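Local coordinates for protein citrinin polyketide synthase (Monascus purpureus, PDB 5MPT) that builds the keto-aldehyde polyketide precursor of the mycotoxin citrinin by condensing malonyl-CoA units, and is represented here by its C-methyltransferase (CMeT) domain, at residues Gln188-Phe193 with Phe310-Glu315; Leu211-Gly216 with Arg299-Ile304; Val265-Pro270 with Thr285-Ala290; Arg292-Ser297 with Ala347-Lys352. All blocks are in the same frame, centred on the assembly; numbering follows the deposited sequence. Where two conformers were deposited one is given.

In the fold
All four contacts belong to the Rossmann-like core of the CMeT domain. Contact 1 packs helix 181-198 on one face of strand 309-316, while the opposite face of that strand meets the helices of contacts 2 and 4. Contacts 2 and 3, their centres about 7 Å apart, both touch S-adenosyl-L-homocysteine and are joined by N300 ND2, 3.1 Å from I267 O. Contacts 1 and 3 meet at the catalytic residues, where E315 OE1 lies 2.6 Å from H289 ND1, a probable hydrogen bond. Contact 4 adjoins this pair, W350 CZ2 lying 3.4 Å from E315 CD, and is tied to contact 3 by a salt bridge between E268 OE1 and R292 NH1 (3.0 Å).

Contact 1: residues Gln188-Phe193 with Phe310-Glu315; sequences QQAEFF and FLLLLE
F193 is anchored in helix 181-198 by a 3.0 Å bond from its backbone N to Q189 O, and from this regular turn its ring reaches F310 and L312 of strand 309-316. The setting is the class I methyltransferase fold, a seven-stranded Rossmann-like sheet flanked by helices. Helix 181-198, which precedes the strand 208-213, lies on one face of the sheet, and the axes of 188-193 and 310-315 run nearly antiparallel, at 162°.

The two phenylalanines approach from opposite directions. F193 CZ and F310 CZ come within 3.6 Å, and the outer end of F310 sits at the edge of the F193 ring, near its plane. With the planes turned 68° against each other and the centroids 5.6 Å apart, the pair is oblique. With chi1 at 63°, the ring of F310 lies toward F193. A20 and A24 of helix 14-26 touch F193, I17 touches F310, and I379 of strand 375-381 touches both rings, making this a shared hydrophobic layer.

Strand alternation separates two environments. F310, L312 and L314 point to helix 181-198, whereas L311, L313 and the catalytic E315 point to the other face, where E315 is hydrogen-bonded to H289. Between the two segments the contact is apolar. L312 and F193 slide past one another in opposite directions, and a single methyl of the leucine does the touching: L312 CD2 lies 4.1 Å from A190 CB and 3.9 Å from F193 CD2.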
# COMPACT_ATOMS: atom_id res chain seq x y z
N GLN A 188 -2.78 -10.45 7.92
CA GLN A 188 -2.98 -11.48 8.92
C GLN A 188 -3.71 -10.91 10.13
O GLN A 188 -4.57 -11.57 10.70
CB GLN A 188 -1.62 -12.08 9.31
CG GLN A 188 -1.70 -13.31 10.15
CD GLN A 188 -2.07 -14.55 9.36
OE1 GLN A 188 -1.42 -14.89 8.37
NE2 GLN A 188 -3.14 -15.24 9.80
N GLN A 189 -3.37 -9.69 10.53
CA GLN A 189 -4.06 -9.07 11.65
C GLN A 189 -5.53 -8.81 11.33
O GLN A 189 -6.41 -8.98 12.18
CB GLN A 189 -3.33 -7.78 12.02
CG GLN A 189 -3.92 -7.10 13.23
CD GLN A 189 -3.21 -5.81 13.55
OE1 GLN A 189 -2.69 -5.16 12.66
NE2 GLN A 189 -3.20 -5.42 14.82
N ALA A 190 -5.82 -8.45 10.08
CA ALA A 190 -7.20 -8.27 9.69
C ALA A 190 -7.96 -9.59 9.73
O ALA A 190 -9.14 -9.60 10.09
CB ALA A 190 -7.27 -7.62 8.29
N GLU A 191 -7.32 -10.69 9.33
CA GLU A 191 -7.96 -12.01 9.51
C GLU A 191 -8.37 -12.23 10.96
O GLU A 191 -9.48 -12.68 11.23
CB GLU A 191 -7.03 -13.14 9.07
CG GLU A 191 -6.64 -13.11 7.60
CD GLU A 191 -5.65 -14.22 7.30
OE1 GLU A 191 -4.52 -13.88 6.88
OE2 GLU A 191 -6.00 -15.40 7.52
N PHE A 192 -7.47 -11.97 11.91
CA PHE A 192 -7.76 -12.16 13.32
C PHE A 192 -8.93 -11.30 13.77
O PHE A 192 -9.86 -11.76 14.45
CB PHE A 192 -6.47 -11.88 14.13
CG PHE A 192 -6.63 -11.98 15.59
CD1 PHE A 192 -7.21 -13.11 16.17
CD2 PHE A 192 -6.20 -10.95 16.42
CE1 PHE A 192 -7.30 -13.22 17.56
CE2 PHE A 192 -6.33 -11.03 17.80
CZ PHE A 192 -6.87 -12.17 18.37
N PHE A 193 -8.93 -10.04 13.35
CA PHE A 193 -10.02 -9.14 13.68
C PHE A 193 -11.34 -9.72 13.18
O PHE A 193 -12.33 -9.82 13.93
CB PHE A 193 -9.76 -7.77 13.07
CG PHE A 193 -10.99 -6.93 12.95
CD1 PHE A 193 -11.68 -6.52 14.09
CD2 PHE A 193 -11.47 -6.56 11.71
CE1 PHE A 193 -12.83 -5.77 14.02
CE2 PHE A 193 -12.62 -5.79 11.61
CZ PHE A 193 -13.32 -5.40 12.77
N PHE A 310 -19.00 -0.93 8.57
CA PHE A 310 -17.75 -0.21 8.77
C PHE A 310 -16.81 -0.43 7.60
O PHE A 310 -16.87 -1.43 6.87
CB PHE A 310 -17.03 -0.62 10.06
CG PHE A 310 -16.60 -2.05 10.09
CD1 PHE A 310 -17.40 -3.01 10.63
CD2 PHE A 310 -15.36 -2.42 9.62
CE1 PHE A 310 -17.02 -4.31 10.67
CE2 PHE A 310 -14.95 -3.74 9.68
CZ PHE A 310 -15.77 -4.68 10.20
N LEU A 311 -15.91 0.53 7.49
CA LEU A 311 -14.76 0.47 6.60
C LEU A 311 -13.53 0.02 7.36
O LEU A 311 -13.23 0.56 8.43
CB LEU A 311 -14.52 1.86 6.00
CG LEU A 311 -13.20 2.10 5.23
CD1 LEU A 311 -13.14 1.22 4.01
CD2 LEU A 311 -13.14 3.55 4.85
N LEU A 312 -12.79 -0.91 6.77
CA LEU A 312 -11.48 -1.33 7.28
C LEU A 312 -10.45 -1.00 6.21
O LEU A 312 -10.32 -1.73 5.23
CB LEU A 312 -11.47 -2.81 7.64
CG LEU A 312 -10.19 -3.22 8.36
CD1 LEU A 312 -10.06 -2.58 9.72
CD2 LEU A 312 -10.19 -4.72 8.55
N LEU A 313 -9.74 0.09 6.43
CA LEU A 313 -8.59 0.44 5.61
C LEU A 313 -7.34 -0.30 6.07
O LEU A 313 -7.10 -0.49 7.27
CB LEU A 313 -8.32 1.94 5.67
CG LEU A 313 -9.38 2.87 5.12
CD1 LEU A 313 -9.13 4.27 5.62
CD2 LEU A 313 -9.34 2.85 3.59
N LEU A 314 -6.54 -0.71 5.10
CA LEU A 314 -5.16 -1.09 5.35
C LEU A 314 -4.36 -0.09 4.54
O LEU A 314 -4.39 -0.15 3.31
CB LEU A 314 -4.86 -2.53 4.93
CG LEU A 314 -3.58 -3.14 5.53
CD1 LEU A 314 -3.51 -4.63 5.23
CD2 LEU A 314 -2.33 -2.46 5.02
N GLU A 315 -3.73 0.87 5.21
CA GLU A 315 -3.07 1.97 4.54
C GLU A 315 -1.66 2.17 5.06
O GLU A 315 -1.41 2.10 6.26
CB GLU A 315 -3.84 3.28 4.73
CG GLU A 315 -4.98 3.43 3.78
CD GLU A 315 -4.52 3.83 2.40
OE1 GLU A 315 -3.36 4.29 2.25
OE2 GLU A 315 -5.31 3.65 1.46

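Contact 2: residues Leu211-Gly216 with Arg299-Ile304; sequences LEMGAG and RNIHRI. With SAH (S-adenosyl-L-homocysteine), chain B.
M213, I304 and I301 carry this contact between strand 208-213 and helix 294-304, which packs on the sheet of the Rossmann-like fold. The sulfur of M213 passes alongside I301, the two side chains running in opposite directions, with M213 SD 3.6 Å from I301 CG1. A bend at chi3 (148°) carries the terminal methyl on to I304, and these two side chains meet tip to tip, M213 CE lying 3.7 Å from I304 CD1. Both isoleucines also touch I282 of the neighbouring strand 279-285, so M213 and I282 share the two isoleucines.

M213 is followed in sequence by the glycines of the first conserved motif of Rossmann-like methyltransferases. G214 O accepts a 2.8 Å hydrogen bond from the amino N of S-adenosyl-L-homocysteine. The missing side chain of G216 lets its CA come to 3.1 Å from the ligand's ribose O3', where a CB would clash with that hydroxyl. The contact between the segments thus depends on shape and apolar burial, not on bond direction, and the hydrogen bond to the ligand is made by the adjoining loop.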
# COMPACT_ATOMS: atom_id res chain seq x y z
N LEU A 211 -17.53 -6.22 0.88
CA LEU A 211 -17.09 -5.74 -0.42
C LEU A 211 -15.65 -5.26 -0.31
O LEU A 211 -15.33 -4.42 0.54
CB LEU A 211 -17.99 -4.62 -0.93
CG LEU A 211 -17.73 -4.14 -2.38
CD1 LEU A 211 -19.07 -3.82 -3.05
CD2 LEU A 211 -16.81 -2.95 -2.37
N GLU A 212 -14.79 -5.78 -1.17
CA GLU A 212 -13.39 -5.38 -1.19
C GLU A 212 -13.17 -4.44 -2.37
O GLU A 212 -13.46 -4.79 -3.52
CB GLU A 212 -12.46 -6.59 -1.27
CG GLU A 212 -11.01 -6.18 -1.26
CD GLU A 212 -10.04 -7.33 -1.35
OE1 GLU A 212 -10.48 -8.48 -1.51
OE2 GLU A 212 -8.83 -7.04 -1.30
N MET A 213 -12.68 -3.25 -2.07
CA MET A 213 -12.30 -2.31 -3.10
C MET A 213 -10.81 -2.41 -3.37
O MET A 213 -10.02 -2.78 -2.50
CB MET A 213 -12.66 -0.89 -2.70
CG MET A 213 -14.16 -0.75 -2.48
SD MET A 213 -14.63 0.93 -2.14
CE MET A 213 -16.26 0.99 -2.88
N GLY A 214 -10.45 -2.09 -4.61
CA GLY A 214 -9.03 -2.11 -4.99
C GLY A 214 -8.38 -3.44 -4.71
O GLY A 214 -7.19 -3.50 -4.35
N ALA A 215 -9.12 -4.52 -4.91
CA ALA A 215 -8.63 -5.84 -4.53
C ALA A 215 -7.44 -6.26 -5.37
O ALA A 215 -6.63 -7.09 -4.93
CB ALA A 215 -9.76 -6.87 -4.64
N GLY A 216 -7.31 -5.70 -6.56
CA GLY A 216 -6.14 -5.87 -7.38
C GLY A 216 -5.72 -7.31 -7.57
O GLY A 216 -6.49 -8.13 -8.10
N ARG A 299 -16.53 9.34 1.28
CA ARG A 299 -17.97 9.60 1.29
C ARG A 299 -18.69 8.57 0.42
O ARG A 299 -19.73 8.02 0.83
CB ARG A 299 -18.25 11.02 0.81
CG ARG A 299 -19.72 11.42 0.96
CD ARG A 299 -19.96 12.87 0.60
NE ARG A 299 -19.48 13.80 1.63
CZ ARG A 299 -18.44 14.63 1.50
NH1 ARG A 299 -17.74 14.67 0.37
NH2 ARG A 299 -18.11 15.43 2.51
N ASN A 300 -18.17 8.31 -0.77
CA ASN A 300 -18.73 7.27 -1.62
C ASN A 300 -18.80 5.94 -0.87
O ASN A 300 -19.82 5.26 -0.88
CB ASN A 300 -17.90 7.10 -2.89
CG ASN A 300 -17.96 8.31 -3.81
OD1 ASN A 300 -18.91 9.10 -3.77
ND2 ASN A 300 -16.97 8.43 -4.66
N ILE A 301 -17.69 5.56 -0.23
CA ILE A 301 -17.65 4.32 0.54
C ILE A 301 -18.70 4.35 1.63
O ILE A 301 -19.41 3.36 1.87
CB ILE A 301 -16.23 4.13 1.09
CG1 ILE A 301 -15.29 3.84 -0.10
CG2 ILE A 301 -16.25 3.09 2.18
CD1 ILE A 301 -13.81 3.86 0.24
N HIS A 302 -18.83 5.48 2.33
CA HIS A 302 -19.83 5.58 3.39
C HIS A 302 -21.21 5.22 2.89
O HIS A 302 -21.97 4.51 3.57
CB HIS A 302 -19.84 6.99 3.98
CG HIS A 302 -20.62 7.10 5.24
ND1 HIS A 302 -21.96 7.43 5.26
CD2 HIS A 302 -20.25 6.94 6.53
CE1 HIS A 302 -22.38 7.45 6.52
NE2 HIS A 302 -21.36 7.14 7.31
N ARG A 303 -21.57 5.68 1.70
CA ARG A 303 -22.93 5.51 1.21
C ARG A 303 -23.21 4.06 0.84
O ARG A 303 -24.36 3.63 0.85
CB ARG A 303 -23.13 6.44 0.00
CG ARG A 303 -24.57 6.48 -0.57
CD ARG A 303 -25.64 6.84 0.47
NE ARG A 303 -25.45 8.18 1.03
CZ ARG A 303 -26.28 9.21 0.87
NH1 ARG A 303 -27.40 9.08 0.17
NH2 ARG A 303 -25.99 10.37 1.43
N ILE A 304 -22.16 3.29 0.53
CA ILE A 304 -22.30 1.87 0.23
C ILE A 304 -22.44 1.04 1.51
O ILE A 304 -22.95 -0.08 1.45
CB ILE A 304 -21.08 1.43 -0.60
CG1 ILE A 304 -21.10 2.15 -1.96
CG2 ILE A 304 -21.06 -0.07 -0.84
CD1 ILE A 304 -19.77 2.08 -2.73
N SAH B . -5.10 -4.30 -2.72
CA SAH B . -4.03 -4.35 -3.75
CB SAH B . -2.70 -3.67 -3.43
CG SAH B . -2.72 -2.16 -3.51
SD SAH B . -2.52 -1.72 -5.27
C SAH B . -3.74 -5.85 -4.04
O SAH B . -3.29 -6.03 -5.26
OXT SAH B . -3.87 -6.74 -3.23
C5' SAH B . -3.85 -0.51 -5.53
C4' SAH B . -5.02 -1.20 -6.21
O4' SAH B . -6.07 -0.20 -6.25
C3' SAH B . -4.77 -1.64 -7.66
O3' SAH B . -5.33 -2.94 -7.79
C2' SAH B . -5.52 -0.59 -8.49
O2' SAH B . -6.06 -1.13 -9.70
C1' SAH B . -6.65 -0.21 -7.53
N9 SAH B . -7.26 1.09 -7.75
C8 SAH B . -6.65 2.27 -8.08
N7 SAH B . -7.48 3.27 -8.26
C5 SAH B . -8.73 2.71 -8.03
C6 SAH B . -10.03 3.24 -8.07
N6 SAH B . -10.31 4.51 -8.40
N1 SAH B . -11.05 2.41 -7.80
C2 SAH B . -10.79 1.13 -7.50
N3 SAH B . -9.61 0.52 -7.43
C4 SAH B . -8.61 1.37 -7.71

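Contact 3: residues Val265-Pro270 with Thr285-Ala290. With SAH (S-adenosyl-L-homocysteine), chain B.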
# COMPACT_ATOMS: atom_id res chain seq x y z
N VAL A 265 -15.40 -1.80 -9.96
CA VAL A 265 -15.96 -0.69 -9.19
C VAL A 265 -14.89 0.37 -9.03
O VAL A 265 -13.76 0.08 -8.62
CB VAL A 265 -16.48 -1.14 -7.81
CG1 VAL A 265 -16.90 0.09 -6.98
CG2 VAL A 265 -17.61 -2.11 -7.97
N ASN A 266 -15.25 1.61 -9.33
CA ASN A 266 -14.35 2.75 -9.17
C ASN A 266 -14.70 3.47 -7.87
O ASN A 266 -15.84 3.93 -7.69
CB ASN A 266 -14.50 3.69 -10.36
CG ASN A 266 -13.53 4.85 -10.33
OD1 ASN A 266 -12.98 5.21 -9.31
ND2 ASN A 266 -13.41 5.51 -11.48
N ILE A 267 -13.75 3.46 -6.93
CA ILE A 267 -13.88 4.12 -5.64
C ILE A 267 -14.34 5.56 -5.77
O ILE A 267 -15.07 6.06 -4.90
CB ILE A 267 -12.55 4.06 -4.88
CG1 ILE A 267 -12.19 2.60 -4.61
CG2 ILE A 267 -12.58 4.91 -3.60
CD1 ILE A 267 -10.72 2.35 -4.23
N GLU A 268 -13.94 6.25 -6.86
CA GLU A 268 -14.25 7.67 -7.02
C GLU A 268 -15.68 7.90 -7.50
O GLU A 268 -16.17 9.03 -7.38
CB GLU A 268 -13.29 8.34 -8.01
CG GLU A 268 -11.86 8.33 -7.52
CD GLU A 268 -10.92 9.23 -8.31
OE1 GLU A 268 -11.41 10.03 -9.15
OE2 GLU A 268 -9.70 9.14 -8.08
N SER A 269 -16.33 6.86 -8.05
CA SER A 269 -17.67 7.03 -8.62
C SER A 269 -18.76 7.04 -7.55
O SER A 269 -18.68 6.35 -6.55
CB SER A 269 -17.98 5.89 -9.58
OG SER A 269 -17.11 5.91 -10.69
N PRO A 270 -19.83 7.80 -7.76
CA PRO A 270 -21.00 7.64 -6.92
C PRO A 270 -21.52 6.22 -7.02
O PRO A 270 -21.46 5.59 -8.10
CB PRO A 270 -21.99 8.65 -7.50
CG PRO A 270 -21.52 8.85 -8.89
CD PRO A 270 -20.07 8.78 -8.84
N THR A 285 -7.34 -2.21 0.82
CA THR A 285 -5.92 -2.29 1.13
C THR A 285 -5.15 -1.47 0.11
O THR A 285 -5.05 -1.86 -1.06
CB THR A 285 -5.46 -3.74 1.12
OG1 THR A 285 -6.15 -4.45 2.16
CG2 THR A 285 -3.93 -3.86 1.26
N ASN A 286 -4.65 -0.31 0.58
CA ASN A 286 -3.71 0.56 -0.14
C ASN A 286 -4.21 0.94 -1.52
O ASN A 286 -3.45 1.05 -2.49
CB ASN A 286 -2.33 -0.07 -0.17
CG ASN A 286 -1.59 0.22 1.11
OD1 ASN A 286 -1.55 1.38 1.56
ND2 ASN A 286 -1.05 -0.80 1.75
N CYS A 287 -5.49 1.22 -1.59
CA CYS A 287 -6.11 1.71 -2.80
C CYS A 287 -6.78 3.06 -2.63
O CYS A 287 -6.77 3.86 -3.57
CB CYS A 287 -7.13 0.70 -3.34
SG CYS A 287 -8.43 0.33 -2.12
N VAL A 288 -7.33 3.36 -1.46
CA VAL A 288 -8.08 4.61 -1.34
C VAL A 288 -7.11 5.81 -1.43
O VAL A 288 -7.46 6.87 -1.96
CB VAL A 288 -8.93 4.61 -0.06
CG1 VAL A 288 -9.60 5.97 0.15
CG2 VAL A 288 -10.01 3.50 -0.11
N HIS A 289 -5.88 5.67 -0.95
CA HIS A 289 -4.92 6.76 -1.10
C HIS A 289 -4.66 7.10 -2.55
O HIS A 289 -4.22 8.23 -2.83
CB HIS A 289 -3.61 6.45 -0.39
CG HIS A 289 -2.82 5.31 -0.96
ND1 HIS A 289 -2.56 4.18 -0.24
CD2 HIS A 289 -2.16 5.17 -2.13
CE1 HIS A 289 -1.80 3.36 -0.94
NE2 HIS A 289 -1.52 3.95 -2.10
N ALA A 290 -4.89 6.17 -3.48
CA ALA A 290 -4.54 6.40 -4.88
C ALA A 290 -5.57 7.22 -5.61
O ALA A 290 -5.37 7.54 -6.79
CB ALA A 290 -4.37 5.06 -5.61
N SAH B . -5.10 -4.30 -2.72
CA SAH B . -4.03 -4.35 -3.75
CB SAH B . -2.70 -3.67 -3.43
CG SAH B . -2.72 -2.16 -3.51
SD SAH B . -2.52 -1.72 -5.27
C SAH B . -3.74 -5.85 -4.04
O SAH B . -3.29 -6.03 -5.26
OXT SAH B . -3.87 -6.74 -3.23
C5' SAH B . -3.85 -0.51 -5.53
C4' SAH B . -5.02 -1.20 -6.21
O4' SAH B . -6.07 -0.20 -6.25
C3' SAH B . -4.77 -1.64 -7.66
O3' SAH B . -5.33 -2.94 -7.79
C2' SAH B . -5.52 -0.59 -8.49
O2' SAH B . -6.06 -1.13 -9.70
C1' SAH B . -6.65 -0.21 -7.53
N9 SAH B . -7.26 1.09 -7.75
C8 SAH B . -6.65 2.27 -8.08
N7 SAH B . -7.48 3.27 -8.26
C5 SAH B . -8.73 2.71 -8.03
C6 SAH B . -10.03 3.24 -8.07
N6 SAH B . -10.31 4.51 -8.40
N1 SAH B . -11.05 2.41 -7.80
C2 SAH B . -10.79 1.13 -7.50
N3 SAH B . -9.61 0.52 -7.43
C4 SAH B . -8.61 1.37 -7.71
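I267 reaches across to C287 and V288 in the cofactor pocket of the Rossmann-like methyltransferase fold, where the loops following strands 260-264 and 279-285 come together. The apolar part is made by one methyl: I267 CD1 lies 3.7 Å from C287 SG and 4.3 Å from V288 CG2. The same side chain lies over one face of the adenine at its N1-C2 rim, with I267 CG1 3.4 Å from SAH N1.

Hydrogen bonds read the edge of the base. I267 N donates to adenine N1 in a nearly straight bond (165°), while N266 OD1 accepts from the exocyclic N6 at 2.9 Å. That oxygen has a second donor, E268 N at 2.8 Å, which closes an Asx turn and approaches 40° above the carbonyl plane. Two donors thus grip OD1, within a type I turn from N266 to S269. At the other end of the ligand, T285 O accepts from the amino N at 3.0 Å.

Segment 285-290 continues to the catalytic H289. Between the base and the amino end, C287 packs against the ribose, its CB 3.2 Å from SAH O4'.

Contact 4: residues Arg292-Ser297 with Ala347-Lys352; sequences RNLEIS and ATHWKK
L294 sets CD1 between W350 and H349 and lays CD2 against the indole, joining the first turn of helix 294-304 to helix 347-356 on the same side of the methyltransferase sheet. Against the indole the leucine crosses at about a right angle. L294 CD1 stands over one face of the six-membered ring in a CH-pi contact, 4.1 Å from the centroid and 14° off the normal. The other branch completes the grip, L294 CD2 lying 3.7 Å from W350 CH2. H349 is met differently: CD1 of the leucine comes to the edge of the imidazole, in its plane, 4.0 Å from H349 NE2. One methyl therefore serves a face and an edge at once.

L294 is presented from the start of its helix, where N293 is the N-cap. N293 OD1 accepts from I296 N at 2.8 Å, in a straight bond (167°) whose donor lies above the carbonyl plane. L294 N is taken up in turn by D338 OD2. The indole, with CG anti to its carbonyl carbon (chi1 -76°), reaches between the helices and the sheet to pack against L313.

L294 thus packs on a tryptophan whose side chain also touches the catalytic E315 and H289. Between these segments the contact is dispersive and CH-pi in kind.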
# COMPACT_ATOMS: atom_id res chain seq x y z
N ARG A 292 -8.18 10.65 -6.24
CA ARG A 292 -7.94 12.08 -6.35
C ARG A 292 -8.24 12.82 -5.06
O ARG A 292 -7.54 13.77 -4.71
CB ARG A 292 -8.80 12.63 -7.48
CG ARG A 292 -8.37 12.14 -8.87
CD ARG A 292 -9.30 12.63 -10.00
NE ARG A 292 -8.70 12.33 -11.30
CZ ARG A 292 -8.67 11.10 -11.82
NH1 ARG A 292 -9.22 10.09 -11.17
NH2 ARG A 292 -8.08 10.86 -12.98
N ASN A 293 -9.30 12.43 -4.36
CA ASN A 293 -9.86 13.26 -3.30
C ASN A 293 -10.39 12.33 -2.22
O ASN A 293 -11.30 11.54 -2.48
CB ASN A 293 -10.96 14.19 -3.84
CG ASN A 293 -11.60 15.06 -2.76
OD1 ASN A 293 -12.09 14.56 -1.73
ND2 ASN A 293 -11.60 16.38 -2.98
N LEU A 294 -9.76 12.37 -1.04
CA LEU A 294 -10.09 11.39 -0.02
C LEU A 294 -11.48 11.60 0.54
O LEU A 294 -12.17 10.63 0.88
CB LEU A 294 -9.05 11.44 1.10
CG LEU A 294 -7.64 11.01 0.69
CD1 LEU A 294 -6.75 10.96 1.91
CD2 LEU A 294 -7.61 9.64 -0.03
N GLU A 295 -11.91 12.86 0.66
CA GLU A 295 -13.29 13.14 1.09
C GLU A 295 -14.31 12.51 0.16
O GLU A 295 -15.27 11.85 0.60
CB GLU A 295 -13.53 14.65 1.15
CG GLU A 295 -12.91 15.34 2.34
CD GLU A 295 -13.37 16.78 2.48
OE1 GLU A 295 -14.44 17.12 1.93
OE2 GLU A 295 -12.65 17.57 3.13
N ILE A 296 -14.15 12.73 -1.14
CA ILE A 296 -15.08 12.16 -2.11
C ILE A 296 -15.05 10.64 -2.05
O ILE A 296 -16.10 9.99 -2.02
CB ILE A 296 -14.76 12.69 -3.53
CG1 ILE A 296 -15.05 14.19 -3.60
CG2 ILE A 296 -15.50 11.92 -4.60
CD1 ILE A 296 -14.60 14.83 -4.91
N SER A 297 -13.85 10.06 -2.00
CA SER A 297 -13.77 8.60 -2.01
C SER A 297 -14.39 8.00 -0.75
O SER A 297 -15.13 7.01 -0.82
CB SER A 297 -12.33 8.16 -2.15
OG SER A 297 -11.86 8.53 -3.42
N ALA A 347 -2.60 8.31 9.93
CA ALA A 347 -3.93 7.95 10.40
C ALA A 347 -4.71 9.16 10.91
O ALA A 347 -5.95 9.21 10.78
CB ALA A 347 -3.82 6.90 11.49
N THR A 348 -4.01 10.12 11.52
CA THR A 348 -4.67 11.30 12.06
C THR A 348 -5.37 12.08 10.95
O THR A 348 -6.48 12.61 11.15
CB THR A 348 -3.66 12.18 12.79
OG1 THR A 348 -2.53 12.44 11.94
CG2 THR A 348 -3.17 11.50 14.06
N HIS A 349 -4.76 12.15 9.77
CA HIS A 349 -5.39 12.79 8.63
C HIS A 349 -6.57 11.98 8.14
O HIS A 349 -7.63 12.53 7.81
CB HIS A 349 -4.38 12.98 7.50
CG HIS A 349 -4.97 13.58 6.26
ND1 HIS A 349 -5.27 14.92 6.16
CD2 HIS A 349 -5.33 13.02 5.08
CE1 HIS A 349 -5.78 15.16 4.96
NE2 HIS A 349 -5.82 14.02 4.29
N TRP A 350 -6.38 10.67 8.02
CA TRP A 350 -7.49 9.81 7.65
C TRP A 350 -8.68 10.02 8.57
O TRP A 350 -9.82 10.09 8.12
CB TRP A 350 -7.05 8.35 7.66
CG TRP A 350 -6.23 7.95 6.50
CD1 TRP A 350 -4.88 7.78 6.46
CD2 TRP A 350 -6.71 7.65 5.19
NE1 TRP A 350 -4.50 7.39 5.20
CE2 TRP A 350 -5.61 7.32 4.40
CE3 TRP A 350 -7.99 7.65 4.61
CZ2 TRP A 350 -5.73 6.98 3.05
CZ3 TRP A 350 -8.10 7.31 3.28
CH2 TRP A 350 -7.00 6.98 2.52
N LYS A 351 -8.44 10.11 9.88
CA LYS A 351 -9.56 10.34 10.81
C LYS A 351 -10.26 11.66 10.49
O LYS A 351 -11.49 11.74 10.51
CB LYS A 351 -9.05 10.32 12.25
CG LYS A 351 -10.10 10.59 13.30
CD LYS A 351 -9.47 10.53 14.68
CE LYS A 351 -10.47 10.81 15.82
NZ LYS A 351 -11.17 9.60 16.30
N LYS A 352 -9.48 12.70 10.19
CA LYS A 352 -10.08 13.99 9.86
C LYS A 352 -11.02 13.86 8.68
O LYS A 352 -12.18 14.30 8.74
CB LYS A 352 -8.99 15.02 9.56
CG LYS A 352 -9.51 16.45 9.46
CD LYS A 352 -8.44 17.43 8.97
CE LYS A 352 -8.14 17.25 7.48
NZ LYS A 352 -7.11 18.20 6.98